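Local coordinates for protein carboxynorspermidine decarboxylase (Campylobacter jejuni subsp. jejuni 81116, PDB 3N29) that probably removes the carboxyl group of carboxynorspermidine with the help of pyridoxal-5'-phosphate, yielding norspermidine, the polyamine bound in this crystal, at residues 233-238 with 256-261; 211-216 with 248-253. All blocks are in the same frame, centred on the assembly; numbering follows the deposited sequence.

How the contacts relate
Both contacts involve helix 248-262 on the outer layer of the beta/alpha barrel, and their centres lie about 9 Å apart. Contact 1 sets the far part of that helix against strand 232-234 and the loop leaving it; all three residues that touch are buried, and the chemistry is aromatic and aliphatic. Contact 2 sets the start of the same helix against helix 209-223, nearer the surface, where a salt bridge between partly exposed residues sits beside a buried leucine pair. The two meet directly: Leu216 CD2 lies 3.7 Å from Phe235 CZ, so 211-216 packs on the aromatic pair of contact 1. Of the two, contact 1 alone reaches the cofactor, through its glycines.

Contact 1: residues 233-238 with 256-261; sequences VNFGGG and KNFSDK. With PLP (pyridoxal-5'-phosphate), chain C.
Phe235 drives the edge of its ring into the face of Phe258, a T-shaped pair with centroids 5.2 Å apart and planes at 89°. The leading atom is CZ of Phe235, which stands over the rim of the other ring, 3.8 Å from Phe258 CG. On Phe258, CG is anti to the backbone N (chi1 -172°), which carries the ring off the helix toward the strand. Val233 fills in at the ring's edge, with its CG2 3.9 Å from Phe258 CE2. This is the tight part, and it is wholly apolar. It lies inside a beta-alpha-beta unit of the barrel, strand 232-234, helix 248-262 and strand 265-268, and packs the helix against strand 232-234; Phe219 and Val266 also touch the Phe258 ring. On the helix's solvent side Lys256, Asn257, Asp260 and Lys261 are exposed, though Lys261 reaches back to Glu220 of helix 209-223 in a salt bridge. The loop after Phe235 turns from packing to binding. Asn234, just before it, holds the loop's start: OD1 accepts from Gly236 N at 2.9 Å, in the carbonyl plane, closing an Asx turn, while ND2 bonds Glu269. Farther along, Gly238 N gives a nearly straight bond (165°) to PLP O2P, 2.8 Å away, one of several hydrogen bonds to the cofactor, with Gly271 N and Glu272 N giving others.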
loop_
_atom_site.group_PDB
_atom_site.type_symbol
_atom_site.label_atom_id
_atom_site.label_comp_id
_atom_site.label_asym_id
_atom_site.label_seq_id
_atom_site.Cartn_x
_atom_site.Cartn_y
_atom_site.Cartn_z
ATOM N N VAL A 233 -3.898 -20.829 -26.280
ATOM C CA VAL A 233 -2.749 -20.158 -25.773
ATOM C C VAL A 233 -3.184 -18.773 -25.280
ATOM O O VAL A 233 -3.970 -18.101 -25.942
ATOM C CB VAL A 233 -1.692 -20.063 -26.892
ATOM C CG1 VAL A 233 -0.459 -19.223 -26.441
ATOM C CG2 VAL A 233 -1.173 -21.450 -27.251
ATOM N N ASN A 234 -2.657 -18.343 -24.133
ATOM C CA ASN A 234 -2.978 -17.075 -23.500
ATOM C C ASN A 234 -1.707 -16.208 -23.488
ATOM O O ASN A 234 -0.672 -16.629 -22.929
ATOM C CB ASN A 234 -3.456 -17.388 -22.088
ATOM C CG ASN A 234 -4.048 -16.181 -21.372
ATOM O OD1 ASN A 234 -3.500 -15.087 -21.429
ATOM N ND2 ASN A 234 -5.137 -16.388 -20.679
ATOM N N PHE A 235 -1.757 -15.055 -24.144
ATOM C CA PHE A 235 -0.573 -14.197 -24.351
ATOM C C PHE A 235 -0.445 -13.167 -23.205
ATOM O O PHE A 235 0.300 -12.184 -23.302
ATOM C CB PHE A 235 -0.784 -13.343 -25.587
ATOM C CG PHE A 235 -0.742 -14.094 -26.899
ATOM C CD1 PHE A 235 -0.479 -15.456 -26.949
ATOM C CD2 PHE A 235 -0.881 -13.376 -28.072
ATOM C CE1 PHE A 235 -0.426 -16.110 -28.156
ATOM C CE2 PHE A 235 -0.814 -14.033 -29.301
ATOM C CZ PHE A 235 -0.577 -15.400 -29.321
ATOM N N GLY A 236 -1.229 -13.367 -22.183
ATOM C CA GLY A 236 -1.148 -12.535 -20.963
ATOM C C GLY A 236 -1.484 -11.067 -21.207
ATOM O O GLY A 236 -2.257 -10.717 -22.125
ATOM N N GLY A 237 -0.980 -10.212 -20.323
ATOM C CA GLY A 237 -1.348 -8.828 -20.373
ATOM C C GLY A 237 -0.149 -7.988 -20.727
ATOM O O GLY A 237 0.836 -8.488 -21.270
ATOM N N GLY A 238 -0.203 -6.705 -20.362
ATOM C CA GLY A 238 0.846 -5.777 -20.690
ATOM C C GLY A 238 0.815 -5.106 -22.039
ATOM O O GLY A 238 1.740 -4.386 -22.378
ATOM N N LYS A 256 -4.083 -13.442 -35.118
ATOM C CA LYS A 256 -4.725 -14.250 -36.190
ATOM C C LYS A 256 -3.763 -15.324 -36.806
ATOM O O LYS A 256 -4.117 -16.513 -36.970
ATOM C CB LYS A 256 -5.295 -13.292 -37.239
ATOM C CG LYS A 256 -5.837 -13.971 -38.444
ATOM C CD LYS A 256 -6.981 -13.175 -39.139
ATOM C CE LYS A 256 -7.812 -14.152 -39.958
ATOM N NZ LYS A 256 -9.021 -13.517 -40.589
ATOM N N ASN A 257 -2.555 -14.909 -37.171
ATOM C CA ASN A 257 -1.524 -15.858 -37.668
ATOM C C ASN A 257 -1.216 -16.979 -36.676
ATOM O O ASN A 257 -1.099 -18.139 -37.013
ATOM C CB ASN A 257 -0.269 -15.068 -38.020
ATOM C CG ASN A 257 -0.524 -14.144 -39.174
ATOM O OD1 ASN A 257 -1.457 -14.370 -39.932
ATOM N ND2 ASN A 257 0.279 -13.121 -39.327
ATOM N N PHE A 258 -1.131 -16.631 -35.407
ATOM C CA PHE A 258 -0.687 -17.599 -34.439
ATOM C C PHE A 258 -1.776 -18.649 -34.310
ATOM O O PHE A 258 -1.490 -19.872 -34.284
ATOM C CB PHE A 258 -0.391 -16.910 -33.098
ATOM C CG PHE A 258 0.244 -17.800 -32.100
ATOM C CD1 PHE A 258 1.619 -17.813 -31.935
ATOM C CD2 PHE A 258 -0.516 -18.637 -31.321
ATOM C CE1 PHE A 258 2.195 -18.663 -30.994
ATOM C CE2 PHE A 258 0.073 -19.480 -30.380
ATOM C CZ PHE A 258 1.391 -19.475 -30.215
ATOM N N SER A 259 -3.009 -18.171 -34.233
ATOM C CA SER A 259 -4.189 -18.985 -34.111
ATOM C C SER A 259 -4.265 -20.024 -35.243
ATOM O O SER A 259 -4.491 -21.231 -34.995
ATOM C CB SER A 259 -5.440 -18.097 -34.221
ATOM O OG SER A 259 -6.560 -18.913 -33.993
ATOM N N ASP A 260 -4.011 -19.528 -36.442
ATOM C CA ASP A 260 -4.147 -20.337 -37.672
ATOM C C ASP A 260 -3.017 -21.362 -37.749
ATOM O O ASP A 260 -3.230 -22.516 -38.137
ATOM C CB ASP A 260 -4.103 -19.424 -38.888
ATOM C CG ASP A 260 -5.364 -18.604 -39.039
ATOM O OD1 ASP A 260 -6.356 -18.909 -38.330
ATOM O OD2 ASP A 260 -5.371 -17.624 -39.820
ATOM N N LYS A 261 -1.822 -20.924 -37.379
ATOM C CA LYS A 261 -0.619 -21.735 -37.531
ATOM C C LYS A 261 -0.764 -22.971 -36.668
ATOM O O LYS A 261 -0.482 -24.095 -37.106
ATOM C CB LYS A 261 0.602 -20.911 -37.119
ATOM C CG LYS A 261 1.932 -21.631 -37.272
ATOM C CD LYS A 261 3.115 -20.773 -36.855
ATOM C CE LYS A 261 4.391 -21.594 -36.958
ATOM N NZ LYS A 261 5.587 -20.807 -36.581
HETATM N N1 PLP C . -2.024 -11.557 -16.729
HETATM C C2 PLP C . -1.149 -11.818 -15.712
HETATM C C2A PLP C . -0.751 -13.239 -15.406
HETATM C C3 PLP C . -0.673 -10.718 -14.931
HETATM O O3 PLP C . 0.210 -10.958 -13.876
HETATM C C4 PLP C . -1.084 -9.402 -15.215
HETATM C C4A PLP C . -0.597 -8.254 -14.343
HETATM C C5 PLP C . -1.941 -9.164 -16.302
HETATM C C6 PLP C . -2.393 -10.278 -17.039
HETATM C C5A PLP C . -2.406 -7.773 -16.663
HETATM O O4P PLP C . -1.325 -6.896 -16.859
HETATM P P PLP C . -1.528 -5.407 -17.336
HETATM O O1P PLP C . -2.499 -4.770 -16.360
HETATM O O2P PLP C . -2.151 -5.449 -18.753
HETATM O O3P PLP C . -0.214 -4.775 -17.430
#

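Contact 2: residues 211-216 with 248-253; sequences ALEAVL and VEKLIA
Glu213 and Lys250 reach across from neighbouring helices to form the polar half of this contact, and Leu212, just before Glu213, and Leu251, just after Lys250, form the apolar half. In the salt bridge, Lys250 NZ donates to Glu213 OE1 at 2.9 Å. The ammonium does not lie in the plane of the carboxylate: it meets OE1 from above, 45° out of it. The lysine methylene next to the charge follows closely, with Lys250 CE 3.2 Å from Glu213 OE1, whereas Glu213 OE2 stays farther off, 4.0 Å from Lys250 NZ. Both chains run extended beyond CG, which lets their ends meet between the helices, and the two side chains cross at about a right angle. Asp210 OD1 forms a second salt bridge with Lys250 NZ, and two acids would be expected to favour a charged lysine here.

The hydrophobic part is small and narrow. One methyl from each leucine does the touching, Leu212 CD2 against Leu251 CD1 at 3.5 Å, and these side chains too are roughly perpendicular. Leu251 starts off across the line between the helices; with CG anti to the backbone N (chi1 175°) and chi2 at 61°, its CD1 swings back toward Leu212. Both leucines are buried, while the charged pair is partly exposed.

These two helices follow consecutive barrel strands, 198-200 and 232-234, and the contact joins them side by side in the helical layer around the barrel. Beyond Leu251, Val64 of helix 51-68 packs against its side chain, so helix 248-262 touches helix 209-223 and helix 51-68, while strand 232-234 precedes it in the chain.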
loop_
_atom_site.group_PDB
_atom_site.type_symbol
_atom_site.label_atom_id
_atom_site.label_comp_id
_atom_site.label_asym_id
_atom_site.label_seq_id
_atom_site.Cartn_x
_atom_site.Cartn_y
_atom_site.Cartn_z
ATOM N N ALA A 211 6.725 -5.354 -29.277
ATOM C CA ALA A 211 7.280 -6.118 -28.175
ATOM C C ALA A 211 6.605 -7.499 -28.037
ATOM O O ALA A 211 7.255 -8.475 -27.787
ATOM C CB ALA A 211 7.173 -5.318 -26.787
ATOM N N LEU A 212 5.291 -7.580 -28.206
ATOM C CA LEU A 212 4.625 -8.924 -28.244
ATOM C C LEU A 212 5.192 -9.800 -29.406
ATOM O O LEU A 212 5.449 -10.977 -29.210
ATOM C CB LEU A 212 3.104 -8.804 -28.342
ATOM C CG LEU A 212 2.334 -10.086 -28.667
ATOM C CD1 LEU A 212 2.612 -11.091 -27.526
ATOM C CD2 LEU A 212 0.909 -9.845 -28.873
ATOM N N GLU A 213 5.334 -9.211 -30.598
ATOM C CA GLU A 213 6.034 -9.897 -31.717
ATOM C C GLU A 213 7.412 -10.511 -31.285
ATOM O O GLU A 213 7.620 -11.715 -31.450
ATOM C CB GLU A 213 6.159 -8.983 -32.931
ATOM C CG GLU A 213 6.971 -9.574 -34.036
ATOM C CD GLU A 213 6.859 -8.856 -35.326
ATOM O OE1 GLU A 213 7.276 -7.673 -35.409
ATOM O OE2 GLU A 213 6.359 -9.514 -36.284
ATOM N N ALA A 214 8.276 -9.714 -30.642
ATOM C CA ALA A 214 9.588 -10.197 -30.134
ATOM C C ALA A 214 9.409 -11.329 -29.132
ATOM O O ALA A 214 10.123 -12.317 -29.217
ATOM C CB ALA A 214 10.387 -9.081 -29.499
ATOM N N VAL A 215 8.435 -11.230 -28.236
ATOM C CA VAL A 215 8.166 -12.327 -27.256
ATOM C C VAL A 215 7.632 -13.588 -27.947
ATOM O O VAL A 215 8.073 -14.709 -27.644
ATOM C CB VAL A 215 7.221 -11.924 -26.046
ATOM C CG1 VAL A 215 6.954 -13.149 -25.160
ATOM C CG2 VAL A 215 7.880 -10.832 -25.158
ATOM N N LEU A 216 6.748 -13.416 -28.934
ATOM C CA LEU A 216 6.184 -14.589 -29.648
ATOM C C LEU A 216 7.257 -15.311 -30.377
ATOM O O LEU A 216 7.284 -16.550 -30.412
ATOM C CB LEU A 216 5.084 -14.194 -30.651
ATOM C CG LEU A 216 3.760 -13.914 -29.946
ATOM C CD1 LEU A 216 2.764 -13.281 -30.952
ATOM C CD2 LEU A 216 3.135 -15.139 -29.338
ATOM N N VAL A 248 -2.581 -1.392 -33.341
ATOM C CA VAL A 248 -3.682 -2.306 -33.162
ATOM C C VAL A 248 -3.710 -3.318 -34.313
ATOM O O VAL A 248 -3.919 -4.530 -34.104
ATOM C CB VAL A 248 -5.018 -1.538 -33.132
ATOM C CG1 VAL A 248 -6.213 -2.502 -33.064
ATOM C CG2 VAL A 248 -5.060 -0.619 -31.890
ATOM N N GLU A 249 -3.524 -2.794 -35.515
ATOM C CA GLU A 249 -3.535 -3.604 -36.723
ATOM C C GLU A 249 -2.516 -4.730 -36.614
ATOM O O GLU A 249 -2.815 -5.884 -37.003
ATOM C CB GLU A 249 -3.190 -2.762 -37.968
ATOM C CG GLU A 249 -4.308 -1.917 -38.546
ATOM C CD GLU A 249 -3.815 -1.055 -39.746
ATOM O OE1 GLU A 249 -2.666 -0.536 -39.686
ATOM O OE2 GLU A 249 -4.568 -0.871 -40.752
ATOM N N LYS A 250 -1.317 -4.424 -36.146
ATOM C CA LYS A 250 -0.318 -5.468 -36.000
ATOM C C LYS A 250 -0.672 -6.512 -34.937
ATOM O O LYS A 250 -0.404 -7.698 -35.131
ATOM C CB LYS A 250 1.019 -4.842 -35.664
ATOM C CG LYS A 250 2.102 -5.819 -35.388
ATOM C CD LYS A 250 3.378 -5.191 -35.762
ATOM C CE LYS A 250 4.504 -6.121 -35.631
ATOM N NZ LYS A 250 5.581 -5.581 -36.384
ATOM N N LEU A 251 -1.238 -6.079 -33.794
ATOM C CA LEU A 251 -1.688 -7.018 -32.782
ATOM C C LEU A 251 -2.642 -8.001 -33.390
ATOM O O LEU A 251 -2.518 -9.192 -33.132
ATOM C CB LEU A 251 -2.399 -6.313 -31.627
ATOM C CG LEU A 251 -3.037 -7.181 -30.528
ATOM C CD1 LEU A 251 -1.971 -8.045 -29.813
ATOM C CD2 LEU A 251 -3.756 -6.253 -29.452
ATOM N N ILE A 252 -3.608 -7.505 -34.176
ATOM C CA ILE A 252 -4.638 -8.366 -34.777
ATOM C C ILE A 252 -4.020 -9.474 -35.680
ATOM O O ILE A 252 -4.271 -10.655 -35.495
ATOM C CB ILE A 252 -5.665 -7.547 -35.580
ATOM C CG1 ILE A 252 -6.487 -6.677 -34.617
ATOM C CG2 ILE A 252 -6.536 -8.521 -36.535
ATOM C CD1 ILE A 252 -7.215 -5.335 -35.313
ATOM N N ALA A 253 -3.137 -9.076 -36.579
ATOM C CA ALA A 253 -2.385 -10.022 -37.433
ATOM C C ALA A 253 -1.585 -11.072 -36.613
ATOM O O ALA A 253 -1.722 -12.299 -36.863
ATOM C CB ALA A 253 -1.496 -9.245 -38.395
#